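Local coordinates for antifreeze protein type II (Clupea harengus, PDB 2PY2) that probably binds ice and curbs its growth as a calcium-dependent antifreeze built on the C-type lectin fold, at residues 83-88 with 110-115; 12-17 with 124-129; 23-28 with 61-66. All blocks are in the same frame, centred on the assembly; numbering follows the deposited sequence.

The three contacts draw on one mixed sheet but use it differently. Contact 3 is the buried one, packing the start of helix 25-33 on strand 62-64 through two tryptophans. Contact 1, about 13 Å from it between centres, is partly buried: a loop covers strand 111-115, whose far end holds the calcium ion, so aromatic packing there gives way to metal ligands. Contact 2 lies on the opposite side of the chain's centre from contact 1, also partly buried, and is mainly backbone pairing of the first and last parts of the chain. Trp63 of contact 3 touches Thr115 of contact 1, while Ile124 of contact 2 packs on Ser62 and Ile64.

Contact 1 of 3, residues 83-88 with 110-115; sequences MDYADW and KCWNDT. With CA (calcium ion), chain G.
Trp112 turns its whole indole against residues 85-88. Its backbone N donates to Asp87 O over 2.8 Å in a nearly straight bond that enters from above the carbonyl plane. The bond belongs to a single beta bridge that brings the backbones of Trp88 and Trp112 together. CB of Trp112 touches CE3 of Trp88 at 3.6 Å. With chi1 at -61°, CG stands anti to the carbonyl carbon of Trp112 and lies against the carbonyl group of Asp87. Beyond it, the five-membered ring lies under CB of Asp87, which sits 3.7 Å from its centroid in a CH-pi contact. NE1 of Trp112 donates to a water at 2.8 Å, and this water in turn donates to OD2 of Asp87, so the carboxylate is linked to the same indole that its CB covers.

This tryptophan opens the Trp112-Asn113-Asp114 sequence, the WND motif of C-type lectins, whose other two residues reach the calcium ion. Asn113 OD1 lies 2.8 Å from the metal and Asp114 OD1 2.5 Å, with Asp114 O a third ligand. Gln92, Asp94 and Glu99 complete the protein part of the site, and Thr95 N holds the other carboxylate oxygen of Asp114, OD2.

Further along the indole, Asp87 N lies over the centre of the ring system, and the six-membered ring runs out beneath Ala86, its CZ3 coming to 3.5 Å from Ala86 CA. CH2 approaches Tyr85 O, and CZ2 meets Tyr85 CE2 at 4.0 Å. Trp88 takes the edge of this six-membered ring on its own face, the two planes at 84°, while its CZ3 lies near the peptide group joining Asn113 and Asp114.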
ATOM      1  N   MET A  83      -0.121  12.943   2.146  1.00 24.21           N
ATOM      2  CA  MET A  83       0.641  12.404   1.021  1.00 25.52           C
ATOM      3  C   MET A  83       1.906  13.247   0.967  1.00 25.03           C
ATOM      4  O   MET A  83       1.982  14.232   0.230  1.00 26.41           O
ATOM      5  CB  MET A  83      -0.138  12.567  -0.284  1.00 27.64           C
ATOM      6  CG  MET A  83      -0.875  11.320  -0.736  1.00 31.57           C
ATOM      7  SD  MET A  83       0.242   9.998  -1.262  1.00 34.80           S
ATOM      8  CE  MET A  83      -0.969   8.690  -1.687  1.00 32.89           C
ATOM      9  N   ASP A  84       2.893  12.859   1.761  1.00 23.59           N
ATOM     10  CA  ASP A  84       4.146  13.598   1.855  1.00 23.66           C
ATOM     11  C   ASP A  84       5.349  12.807   1.374  1.00 22.88           C
ATOM     12  O   ASP A  84       6.487  13.237   1.535  1.00 23.79           O
ATOM     13  CB  ASP A  84       4.372  14.020   3.305  1.00 26.74           C
ATOM     14  CG  ASP A  84       4.195  12.866   4.277  1.00 28.64           C
ATOM     15  OD1 ASP A  84       4.287  11.702   3.838  1.00 29.25           O
ATOM     16  OD2 ASP A  84       3.970  13.118   5.481  1.00 31.52           O
ATOM     17  N   TYR A  85       5.100  11.644   0.790  1.00 19.36           N
ATOM     18  CA  TYR A  85       6.180  10.806   0.306  1.00 20.27           C
ATOM     19  C   TYR A  85       5.649   9.941  -0.819  1.00 18.57           C
ATOM     20  O   TYR A  85       4.479   9.556  -0.806  1.00 16.50           O
ATOM     21  CB  TYR A  85       6.696   9.903   1.431  1.00 18.80           C
ATOM     22  CG  TYR A  85       7.674   8.839   0.973  1.00 20.73           C
ATOM     23  CD1 TYR A  85       9.033   9.115   0.844  1.00 20.04           C
ATOM     24  CD2 TYR A  85       7.234   7.555   0.656  1.00 20.12           C
ATOM     25  CE1 TYR A  85       9.931   8.134   0.414  1.00 20.96           C
ATOM     26  CE2 TYR A  85       8.116   6.576   0.222  1.00 20.86           C
ATOM     27  CZ  TYR A  85       9.461   6.868   0.104  1.00 21.36           C
ATOM     28  OH  TYR A  85      10.330   5.892  -0.331  1.00 22.50           O
ATOM     29  N   ALA A  86       6.509   9.656  -1.792  1.00 17.76           N
ATOM     30  CA  ALA A  86       6.156   8.806  -2.919  1.00 17.47           C
ATOM     31  C   ALA A  86       7.406   8.081  -3.417  1.00 17.99           C
ATOM     32  O   ALA A  86       8.526   8.554  -3.230  1.00 16.84           O
ATOM     33  CB  ALA A  86       5.547   9.638  -4.042  1.00 18.38           C
ATOM     34  N   ASP A  87       7.206   6.929  -4.048  1.00 16.57           N
ATOM     35  CA  ASP A  87       8.306   6.145  -4.587  1.00 17.85           C
ATOM     36  C   ASP A  87       7.916   5.676  -5.988  1.00 15.83           C
ATOM     37  O   ASP A  87       8.056   4.508  -6.331  1.00 15.95           O
ATOM     38  CB  ASP A  87       8.595   4.952  -3.662  1.00 19.28           C
ATOM     39  CG  ASP A  87       9.801   4.140  -4.108  1.00 23.54           C
ATOM     40  OD1 ASP A  87      10.770   4.736  -4.624  1.00 24.21           O
ATOM     41  OD2 ASP A  87       9.788   2.904  -3.926  1.00 25.30           O
ATOM     42  N   TRP A  88       7.431   6.612  -6.801  1.00 15.37           N
ATOM     43  CA  TRP A  88       6.994   6.303  -8.157  1.00 15.79           C
ATOM     44  C   TRP A  88       8.058   5.738  -9.094  1.00 17.25           C
ATOM     45  O   TRP A  88       9.212   6.176  -9.091  1.00 17.38           O
ATOM     46  CB  TRP A  88       6.404   7.553  -8.819  1.00 16.50           C
ATOM     47  CG  TRP A  88       5.218   8.126  -8.113  1.00 16.41           C
ATOM     48  CD1 TRP A  88       5.118   9.363  -7.539  1.00 16.98           C
ATOM     49  CD2 TRP A  88       3.943   7.501  -7.945  1.00 16.07           C
ATOM     50  NE1 TRP A  88       3.857   9.548  -7.026  1.00 16.32           N
ATOM     51  CE2 TRP A  88       3.116   8.419  -7.263  1.00 15.01           C
ATOM     52  CE3 TRP A  88       3.419   6.252  -8.307  1.00 13.56           C
ATOM     53  CZ2 TRP A  88       1.791   8.129  -6.935  1.00 15.08           C
ATOM     54  CZ3 TRP A  88       2.098   5.966  -7.980  1.00 14.39           C
ATOM     55  CH2 TRP A  88       1.301   6.903  -7.300  1.00 12.51           C
ATOM     56  N   LYS A 110      11.164  -2.194  -8.193  1.00 17.70           N
ATOM     57  CA  LYS A 110      10.398  -2.354  -6.956  1.00 17.80           C
ATOM     58  C   LYS A 110       9.874  -1.010  -6.435  1.00 17.05           C
ATOM     59  O   LYS A 110      10.025  -0.681  -5.259  1.00 18.07           O
ATOM     60  CB  LYS A 110      11.260  -3.035  -5.883  1.00 17.04           C
ATOM     61  CG  LYS A 110      11.797  -4.407  -6.281  1.00 18.25           C
ATOM     62  CD  LYS A 110      10.674  -5.389  -6.591  1.00 16.71           C
ATOM     63  CE  LYS A 110      11.209  -6.797  -6.852  1.00 17.28           C
ATOM     64  NZ  LYS A 110      10.097  -7.774  -7.022  1.00 14.68           N
ATOM     65  N   CYS A 111       9.236  -0.254  -7.323  1.00 16.40           N
ATOM     66  CA  CYS A 111       8.693   1.065  -7.003  1.00 16.72           C
ATOM     67  C   CYS A 111       7.162   1.091  -7.109  1.00 14.44           C
ATOM     68  O   CYS A 111       6.525   0.048  -7.292  1.00 14.13           O
ATOM     69  CB  CYS A 111       9.299   2.092  -7.957  1.00 20.22           C
ATOM     70  SG  CYS A 111       9.627   1.354  -9.588  1.00 30.05           S
ATOM     71  N   TRP A 112       6.581   2.283  -7.008  1.00 11.92           N
ATOM     72  CA  TRP A 112       5.122   2.429  -7.081  1.00 11.79           C
ATOM     73  C   TRP A 112       4.615   2.663  -8.492  1.00 12.23           C
ATOM     74  O   TRP A 112       5.249   3.334  -9.308  1.00 11.93           O
ATOM     75  CB  TRP A 112       4.633   3.591  -6.223  1.00 10.88           C
ATOM     76  CG  TRP A 112       4.914   3.510  -4.752  1.00 12.57           C
ATOM     77  CD1 TRP A 112       5.630   2.557  -4.089  1.00 12.26           C
ATOM     78  CD2 TRP A 112       4.530   4.478  -3.775  1.00 12.51           C
ATOM     79  NE1 TRP A 112       5.720   2.878  -2.756  1.00 12.72           N
ATOM     80  CE2 TRP A 112       5.053   4.055  -2.537  1.00 12.86           C
ATOM     81  CE3 TRP A 112       3.793   5.667  -3.830  1.00 13.57           C
ATOM     82  CZ2 TRP A 112       4.867   4.785  -1.357  1.00 13.03           C
ATOM     83  CZ3 TRP A 112       3.609   6.393  -2.654  1.00 14.82           C
ATOM     84  CH2 TRP A 112       4.145   5.947  -1.437  1.00 13.19           C
ATOM     85  N   ASN A 113       3.429   2.131  -8.755  1.00 13.62           N
ATOM     86  CA  ASN A 113       2.805   2.255 -10.053  1.00 14.02           C
ATOM     87  C   ASN A 113       1.295   2.363  -9.811  1.00 13.38           C
ATOM     88  O   ASN A 113       0.759   1.578  -9.028  1.00 14.89           O
ATOM     89  CB  ASN A 113       3.134   0.991 -10.842  1.00 18.77           C
ATOM     90  CG  ASN A 113       2.707   1.064 -12.271  1.00 24.68           C
ATOM     91  OD1 ASN A 113       1.550   1.347 -12.568  1.00 28.51           O
ATOM     92  ND2 ASN A 113       3.639   0.792 -13.179  1.00 26.98           N
ATOM     93  N   ASP A 114       0.605   3.334 -10.416  1.00 12.10           N
ATOM     94  CA  ASP A 114      -0.844   3.357 -10.209  1.00 12.77           C
ATOM     95  C   ASP A 114      -1.409   2.305 -11.169  1.00 11.94           C
ATOM     96  O   ASP A 114      -1.025   2.236 -12.328  1.00 11.66           O
ATOM     97  CB  ASP A 114      -1.466   4.776 -10.374  1.00 11.72           C
ATOM     98  CG  ASP A 114      -1.051   5.514 -11.649  1.00 14.53           C
ATOM     99  OD1 ASP A 114      -0.059   5.164 -12.299  1.00 15.90           O
ATOM    100  OD2 ASP A 114      -1.731   6.506 -11.986  1.00 14.52           O
ATOM    101  N   THR A 115      -2.280   1.436 -10.674  1.00 11.38           N
ATOM    102  CA  THR A 115      -2.777   0.357 -11.519  1.00 12.93           C
ATOM    103  C   THR A 115      -4.271   0.126 -11.351  1.00 12.61           C
ATOM    104  O   THR A 115      -4.868   0.574 -10.379  1.00 11.01           O
ATOM    105  CB  THR A 115      -1.950  -0.967 -11.259  1.00 18.00           C
ATOM    106  OG1 THR A 115      -2.742  -1.958 -10.597  1.00 20.19           O
ATOM    107  CG2 THR A 115      -0.720  -0.669 -10.425  1.00 12.70           C
TER
HETATM  108 CA    CA G 901       0.297   3.426 -13.998  1.00 23.40          CA
HETATM  109  O   HOH W   1       8.108   1.795  -1.746  1.00 27.81           O
HETATM  110  O   HOH W   2      12.144   1.358  -4.845  1.00 31.23           O
HETATM  111  O   HOH W   3       1.168   1.246 -15.215  1.00 25.65           O

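Contact 2 of 3, residues 12-17 with 124-129; sequences NGRCFL and ICAKPL
Cys15 and Lys127 exchange two backbone hydrogen bonds, the shorter from Cys15 N to Lys127 O at 2.8 Å and nearly in line with the carbonyl. Leu17 and Cys125 form the next hydrogen-bonded pair, Cys125 N giving its hydrogen to Leu17 O at 2.8 Å with an angle of 173°. A fifth bond, from Leu129 N to Gly13 O at 2.9 Å, carries the pairing beyond the start of strand 14-20, to Gly13 in the loop before it. The segments run antiparallel, joining the beginning of the chain to its end, as in the C-type lectin fold.

Between the hydrogen-bonded pairs, Phe16 and Ala126 face each other on one side of the sheet. CD1 and CE1 of the ring both approach Ala126 CB, CD1 at 3.6 Å. The chain of Arg14 bends at chi3 (64°), which sets NE; its NH2 lies 3.5 Å from the same methyl, Ala126 CB. The guanidinium lies with Phe16 CZ against one face, near its rim, while NH1 forms a salt bridge with Glu47. On the other side of the sheet, Cys15 SG packs on Leu129 CD1 at 3.5 Å; this sulphur is also tied to Cys4.

Strand 9-11 pairs with strand 14-20 beyond this contact, and strands 38-39 and 62-64 pair with strand 121-128. Helix 45-52 covers the Phe16 side through Glu47, Phe50 and Val51, whereas the disulfide from Cys125 to Cys32 binds the last strand to helix 25-33.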
ATOM      1  N   ASN A  12       7.578   2.625  14.018  1.00 30.04           N
ATOM      2  CA  ASN A  12       7.181   4.005  14.252  1.00 30.94           C
ATOM      3  C   ASN A  12       5.759   4.176  14.769  1.00 29.69           C
ATOM      4  O   ASN A  12       4.975   4.939  14.204  1.00 30.53           O
ATOM      5  CB  ASN A  12       7.363   4.816  12.969  1.00 34.06           C
ATOM      6  CG  ASN A  12       8.253   6.021  13.168  1.00 37.37           C
ATOM      7  OD1 ASN A  12       7.914   6.940  13.916  1.00 38.22           O
ATOM      8  ND2 ASN A  12       9.408   6.019  12.508  1.00 39.17           N
ATOM      9  N   GLY A  13       5.427   3.456  15.835  1.00 27.85           N
ATOM     10  CA  GLY A  13       4.108   3.575  16.431  1.00 27.32           C
ATOM     11  C   GLY A  13       2.948   2.910  15.720  1.00 26.59           C
ATOM     12  O   GLY A  13       1.800   3.063  16.135  1.00 25.98           O
ATOM     13  N   ARG A  14       3.230   2.174  14.651  1.00 25.41           N
ATOM     14  CA  ARG A  14       2.172   1.499  13.909  1.00 25.08           C
ATOM     15  C   ARG A  14       2.505   0.016  13.792  1.00 24.55           C
ATOM     16  O   ARG A  14       3.660  -0.385  13.967  1.00 24.43           O
ATOM     17  CB  ARG A  14       2.051   2.094  12.506  1.00 25.76           C
ATOM     18  CG  ARG A  14       2.026   3.611  12.467  1.00 27.18           C
ATOM     19  CD  ARG A  14       2.308   4.114  11.055  1.00 27.68           C
ATOM     20  NE  ARG A  14       1.274   3.702  10.119  1.00 25.91           N
ATOM     21  CZ  ARG A  14       1.386   3.784   8.797  1.00 27.63           C
ATOM     22  NH1 ARG A  14       2.498   4.264   8.249  1.00 25.15           N
ATOM     23  NH2 ARG A  14       0.381   3.392   8.024  1.00 27.84           N
ATOM     24  N   CYS A  15       1.489  -0.792  13.507  1.00 23.99           N
ATOM     25  CA  CYS A  15       1.664  -2.229  13.334  1.00 24.32           C
ATOM     26  C   CYS A  15       1.347  -2.543  11.877  1.00 22.31           C
ATOM     27  O   CYS A  15       0.392  -2.013  11.310  1.00 20.86           O
ATOM     28  CB  CYS A  15       0.730  -3.011  14.261  1.00 28.80           C
ATOM     29  SG  CYS A  15       0.991  -2.657  16.032  1.00 36.98           S
ATOM     30  N   PHE A  16       2.160  -3.404  11.279  1.00 19.25           N
ATOM     31  CA  PHE A  16       2.000  -3.766   9.877  1.00 18.58           C
ATOM     32  C   PHE A  16       1.799  -5.253   9.669  1.00 19.00           C
ATOM     33  O   PHE A  16       2.269  -6.077  10.460  1.00 18.53           O
ATOM     34  CB  PHE A  16       3.234  -3.325   9.091  1.00 18.88           C
ATOM     35  CG  PHE A  16       3.421  -1.840   9.040  1.00 18.89           C
ATOM     36  CD1 PHE A  16       2.969  -1.104   7.948  1.00 15.00           C
ATOM     37  CD2 PHE A  16       4.052  -1.172  10.083  1.00 17.98           C
ATOM     38  CE1 PHE A  16       3.147   0.269   7.897  1.00 16.19           C
ATOM     39  CE2 PHE A  16       4.237   0.209  10.042  1.00 19.45           C
ATOM     40  CZ  PHE A  16       3.784   0.932   8.949  1.00 19.08           C
ATOM     41  N   LEU A  17       1.103  -5.594   8.591  1.00 17.03           N
ATOM     42  CA  LEU A  17       0.864  -6.985   8.266  1.00 17.47           C
ATOM     43  C   LEU A  17       0.829  -7.173   6.762  1.00 16.62           C
ATOM     44  O   LEU A  17       0.228  -6.376   6.038  1.00 15.26           O
ATOM     45  CB  LEU A  17      -0.458  -7.468   8.865  1.00 18.60           C
ATOM     46  CG  LEU A  17      -0.790  -8.940   8.600  1.00 22.74           C
ATOM     47  CD1 LEU A  17       0.217  -9.828   9.320  1.00 24.41           C
ATOM     48  CD2 LEU A  17      -2.191  -9.255   9.088  1.00 24.54           C
ATOM     49  N   ILE A 124      -0.551  -4.800   1.974  1.00 13.85           N
ATOM     50  CA  ILE A 124       0.048  -4.410   3.241  1.00 14.16           C
ATOM     51  C   ILE A 124      -1.006  -3.685   4.057  1.00 14.85           C
ATOM     52  O   ILE A 124      -1.579  -2.703   3.576  1.00 12.63           O
ATOM     53  CB  ILE A 124       1.207  -3.410   3.051  1.00 15.27           C
ATOM     54  CG1 ILE A 124       2.141  -3.868   1.922  1.00 16.64           C
ATOM     55  CG2 ILE A 124       1.942  -3.227   4.379  1.00 17.25           C
ATOM     56  CD1 ILE A 124       2.777  -5.211   2.143  1.00 17.18           C
ATOM     57  N   CYS A 125      -1.262  -4.152   5.276  1.00 14.46           N
ATOM     58  CA  CYS A 125      -2.231  -3.495   6.151  1.00 17.18           C
ATOM     59  C   CYS A 125      -1.474  -2.822   7.293  1.00 16.84           C
ATOM     60  O   CYS A 125      -0.393  -3.269   7.688  1.00 15.50           O
ATOM     61  CB  CYS A 125      -3.229  -4.489   6.771  1.00 22.00           C
ATOM     62  SG  CYS A 125      -4.393  -5.393   5.682  1.00 30.05           S
ATOM     63  N   ALA A 126      -2.036  -1.744   7.821  1.00 15.21           N
ATOM     64  CA  ALA A 126      -1.403  -1.046   8.933  1.00 17.68           C
ATOM     65  C   ALA A 126      -2.455  -0.427   9.837  1.00 19.04           C
ATOM     66  O   ALA A 126      -3.570  -0.145   9.405  1.00 18.15           O
ATOM     67  CB  ALA A 126      -0.457   0.032   8.415  1.00 16.02           C
ATOM     68  N   LYS A 127      -2.091  -0.236  11.100  1.00 20.87           N
ATOM     69  CA  LYS A 127      -2.979   0.368  12.085  1.00 21.62           C
ATOM     70  C   LYS A 127      -2.135   0.852  13.254  1.00 24.06           C
ATOM     71  O   LYS A 127      -1.058   0.318  13.518  1.00 21.91           O
ATOM     72  CB  LYS A 127      -4.040  -0.636  12.561  1.00 21.93           C
ATOM     73  CG  LYS A 127      -3.503  -1.914  13.190  1.00 21.90           C
ATOM     74  CD  LYS A 127      -4.643  -2.818  13.649  1.00 22.41           C
ATOM     75  CE  LYS A 127      -4.131  -4.137  14.201  1.00 23.21           C
ATOM     76  NZ  LYS A 127      -5.240  -4.995  14.718  1.00 24.39           N
ATOM     77  N   PRO A 128      -2.596   1.897  13.957  1.00 27.13           N
ATOM     78  CA  PRO A 128      -1.816   2.399  15.091  1.00 28.80           C
ATOM     79  C   PRO A 128      -1.607   1.382  16.212  1.00 30.52           C
ATOM     80  O   PRO A 128      -2.422   0.481  16.421  1.00 29.53           O
ATOM     81  CB  PRO A 128      -2.611   3.626  15.544  1.00 29.26           C
ATOM     82  CG  PRO A 128      -4.011   3.328  15.089  1.00 29.73           C
ATOM     83  CD  PRO A 128      -3.792   2.726  13.731  1.00 27.12           C
ATOM     84  N   LEU A 129      -0.491   1.528  16.916  1.00 32.73           N
ATOM     85  CA  LEU A 129      -0.158   0.648  18.026  1.00 36.12           C
ATOM     86  C   LEU A 129      -1.008   1.070  19.222  1.00 37.56           C
ATOM     87  O   LEU A 129      -1.052   2.252  19.563  1.00 37.65           O
ATOM     88  CB  LEU A 129       1.329   0.784  18.367  1.00 36.65           C
ATOM     89  CG  LEU A 129       1.878  -0.021  19.549  1.00 38.37           C
ATOM     90  CD1 LEU A 129       1.793  -1.512  19.252  1.00 39.02           C
ATOM     91  CD2 LEU A 129       3.319   0.385  19.808  1.00 38.39           C
TER

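Contact 3 of 3, residues 23-28 with 61-66; sequences LHWADA and PSWIGG
Trp25 has its CG anti to the backbone N (chi1 -166°), and Trp63 has its CG anti to the carbonyl carbon (chi1 -77°); these torsions set where each indole starts. The two ring systems meet edge-to-face. The edge of Trp25 is directed at the face of Trp63, the planes at 84°, with Trp25 CD1 3.6 Å from Trp63 CE3. CB of Trp25 also lies over that face, 4.2 Å from the centroid of the six-membered ring, in a CH-pi contact. Ala28 CB touches CD1 of the five-membered ring of Trp63 at 4.2 Å.

His24 holds the N-cap position of helix 25-33, and the first turn of that helix lies against the side chain of Trp63. The sequence Trp63-Ile64-Gly65-Gly66 corresponds to the WIGL motif of C-type lectins, in the core of the domain. Around it, Thr115 of strand 111-115 and the ring of His121 also pack on Trp63.

Each indole nitrogen has a carbonyl of the opposite segment. Trp25 NE1 donates to Ile64 O at 3.0 Å; Trp63 NE1 donates to Leu23 O at 3.1 Å, weakly and from the ring edge, and makes a second weak bond with His119 O. The contact thus joins helix and strand by aromatic packing and gives the N-H of each indole a backbone acceptor, including that of the buried Trp63.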
ATOM      1  N   LEU A  23      -6.101 -10.351  -3.851  1.00 15.73           N
ATOM      2  CA  LEU A  23      -7.399  -9.682  -3.839  1.00 13.18           C
ATOM      3  C   LEU A  23      -7.365  -8.375  -4.608  1.00 12.73           C
ATOM      4  O   LEU A  23      -6.303  -7.748  -4.708  1.00 10.27           O
ATOM      5  CB  LEU A  23      -7.778  -9.344  -2.401  1.00 13.47           C
ATOM      6  CG  LEU A  23      -7.852 -10.493  -1.400  1.00 13.64           C
ATOM      7  CD1 LEU A  23      -7.842  -9.943   0.019  1.00 14.39           C
ATOM      8  CD2 LEU A  23      -9.116 -11.292  -1.668  1.00 15.57           C
ATOM      9  N   HIS A  24      -8.509  -7.936  -5.139  1.00 10.64           N
ATOM     10  CA  HIS A  24      -8.473  -6.641  -5.802  1.00 10.04           C
ATOM     11  C   HIS A  24      -8.404  -5.592  -4.694  1.00  9.59           C
ATOM     12  O   HIS A  24      -8.602  -5.907  -3.523  1.00 10.07           O
ATOM     13  CB  HIS A  24      -9.648  -6.406  -6.793  1.00 11.69           C
ATOM     14  CG  HIS A  24     -11.028  -6.518  -6.221  1.00 12.81           C
ATOM     15  ND1 HIS A  24     -11.412  -5.908  -5.047  1.00 12.94           N
ATOM     16  CD2 HIS A  24     -12.157  -7.050  -6.752  1.00 13.74           C
ATOM     17  CE1 HIS A  24     -12.716  -6.051  -4.883  1.00 14.29           C
ATOM     18  NE2 HIS A  24     -13.192  -6.740  -5.905  1.00 15.98           N
ATOM     19  N   TRP A  25      -8.106  -4.351  -5.054  1.00  9.78           N
ATOM     20  CA  TRP A  25      -7.923  -3.299  -4.059  1.00  9.99           C
ATOM     21  C   TRP A  25      -9.022  -3.153  -3.017  1.00  9.77           C
ATOM     22  O   TRP A  25      -8.742  -3.057  -1.819  1.00  8.83           O
ATOM     23  CB  TRP A  25      -7.681  -1.959  -4.761  1.00  9.41           C
ATOM     24  CG  TRP A  25      -7.150  -0.893  -3.838  1.00  8.85           C
ATOM     25  CD1 TRP A  25      -5.832  -0.557  -3.632  1.00  9.67           C
ATOM     26  CD2 TRP A  25      -7.920  -0.037  -2.992  1.00 10.48           C
ATOM     27  NE1 TRP A  25      -5.749   0.470  -2.710  1.00 11.21           N
ATOM     28  CE2 TRP A  25      -7.015   0.801  -2.303  1.00 11.40           C
ATOM     29  CE3 TRP A  25      -9.297   0.103  -2.746  1.00 12.81           C
ATOM     30  CZ2 TRP A  25      -7.443   1.772  -1.383  1.00 12.99           C
ATOM     31  CZ3 TRP A  25      -9.718   1.065  -1.833  1.00 12.95           C
ATOM     32  CH2 TRP A  25      -8.795   1.884  -1.165  1.00 14.64           C
ATOM     33  N   ALA A  26     -10.273  -3.130  -3.465  1.00  9.26           N
ATOM     34  CA  ALA A  26     -11.403  -2.988  -2.557  1.00 11.32           C
ATOM     35  C   ALA A  26     -11.498  -4.147  -1.564  1.00 11.62           C
ATOM     36  O   ALA A  26     -11.727  -3.919  -0.373  1.00 12.39           O
ATOM     37  CB  ALA A  26     -12.707  -2.859  -3.357  1.00 11.54           C
ATOM     38  N   ASP A  27     -11.329  -5.378  -2.043  1.00 12.71           N
ATOM     39  CA  ASP A  27     -11.375  -6.545  -1.154  1.00 13.20           C
ATOM     40  C   ASP A  27     -10.200  -6.510  -0.171  1.00 13.37           C
ATOM     41  O   ASP A  27     -10.334  -6.909   0.982  1.00 12.56           O
ATOM     42  CB  ASP A  27     -11.346  -7.857  -1.954  1.00 14.99           C
ATOM     43  CG  ASP A  27     -12.716  -8.245  -2.506  1.00 19.10           C
ATOM     44  OD1 ASP A  27     -13.725  -7.618  -2.111  1.00 20.98           O
ATOM     45  OD2 ASP A  27     -12.791  -9.187  -3.330  1.00 19.20           O
ATOM     46  N   ALA A  28      -9.045  -6.031  -0.637  1.00 12.90           N
ATOM     47  CA  ALA A  28      -7.863  -5.916   0.216  1.00 12.49           C
ATOM     48  C   ALA A  28      -8.136  -4.930   1.356  1.00 11.52           C
ATOM     49  O   ALA A  28      -7.782  -5.174   2.513  1.00 13.17           O
ATOM     50  CB  ALA A  28      -6.670  -5.437  -0.611  1.00 12.31           C
ATOM     51  N   PRO A  61       4.886  -7.766  -5.363  1.00  9.96           N
ATOM     52  CA  PRO A  61       4.036  -6.611  -5.709  1.00 10.78           C
ATOM     53  C   PRO A  61       2.826  -6.623  -4.776  1.00 11.51           C
ATOM     54  O   PRO A  61       2.148  -7.648  -4.639  1.00 14.20           O
ATOM     55  CB  PRO A  61       3.658  -6.891  -7.153  1.00 10.78           C
ATOM     56  CG  PRO A  61       4.897  -7.541  -7.687  1.00 12.57           C
ATOM     57  CD  PRO A  61       5.257  -8.518  -6.577  1.00 11.63           C
ATOM     58  N   SER A  62       2.544  -5.486  -4.148  1.00 11.22           N
ATOM     59  CA  SER A  62       1.460  -5.416  -3.176  1.00 10.51           C
ATOM     60  C   SER A  62       0.655  -4.112  -3.210  1.00  9.70           C
ATOM     61  O   SER A  62       1.182  -3.052  -3.523  1.00 10.15           O
ATOM     62  CB  SER A  62       2.044  -5.570  -1.768  1.00 12.54           C
ATOM     63  OG  SER A  62       2.777  -6.779  -1.621  1.00 11.18           O
ATOM     64  N   TRP A  63      -0.629  -4.213  -2.883  1.00  9.40           N
ATOM     65  CA  TRP A  63      -1.496  -3.039  -2.812  1.00  7.93           C
ATOM     66  C   TRP A  63      -1.183  -2.262  -1.535  1.00  9.00           C
ATOM     67  O   TRP A  63      -0.920  -2.862  -0.489  1.00 10.12           O
ATOM     68  CB  TRP A  63      -2.964  -3.461  -2.693  1.00  7.61           C
ATOM     69  CG  TRP A  63      -3.609  -3.934  -3.928  1.00  8.22           C
ATOM     70  CD1 TRP A  63      -4.303  -5.096  -4.096  1.00  7.98           C
ATOM     71  CD2 TRP A  63      -3.702  -3.225  -5.160  1.00  9.21           C
ATOM     72  NE1 TRP A  63      -4.822  -5.155  -5.362  1.00  9.70           N
ATOM     73  CE2 TRP A  63      -4.473  -4.016  -6.037  1.00 11.01           C
ATOM     74  CE3 TRP A  63      -3.213  -1.993  -5.610  1.00 11.35           C
ATOM     75  CZ2 TRP A  63      -4.771  -3.615  -7.341  1.00 10.49           C
ATOM     76  CZ3 TRP A  63      -3.508  -1.595  -6.909  1.00 11.22           C
ATOM     77  CH2 TRP A  63      -4.281  -2.405  -7.755  1.00 11.95           C
ATOM     78  N   ILE A  64      -1.206  -0.935  -1.626  1.00  8.81           N
ATOM     79  CA  ILE A  64      -1.075  -0.091  -0.458  1.00  8.67           C
ATOM     80  C   ILE A  64      -2.305   0.827  -0.513  1.00  9.64           C
ATOM     81  O   ILE A  64      -3.016   0.849  -1.517  1.00 10.78           O
ATOM     82  CB  ILE A  64       0.271   0.687  -0.376  1.00  7.90           C
ATOM     83  CG1 ILE A  64       0.589   1.420  -1.667  1.00 11.11           C
ATOM     84  CG2 ILE A  64       1.378  -0.289   0.016  1.00  9.01           C
ATOM     85  CD1 ILE A  64       1.873   2.256  -1.541  1.00 13.80           C
ATOM     86  N   GLY A  65      -2.558   1.572   0.554  1.00  9.66           N
ATOM     87  CA  GLY A  65      -3.780   2.361   0.621  1.00 11.62           C
ATOM     88  C   GLY A  65      -3.946   3.710  -0.032  1.00 12.48           C
ATOM     89  O   GLY A  65      -4.704   4.534   0.485  1.00 14.48           O
ATOM     90  N   GLY A  66      -3.287   3.938  -1.161  1.00 12.30           N
ATOM     91  CA  GLY A  66      -3.406   5.232  -1.809  1.00 13.73           C
ATOM     92  C   GLY A  66      -4.087   5.176  -3.157  1.00 14.45           C
ATOM     93  O   GLY A  66      -3.960   4.192  -3.880  1.00 13.55           O
TER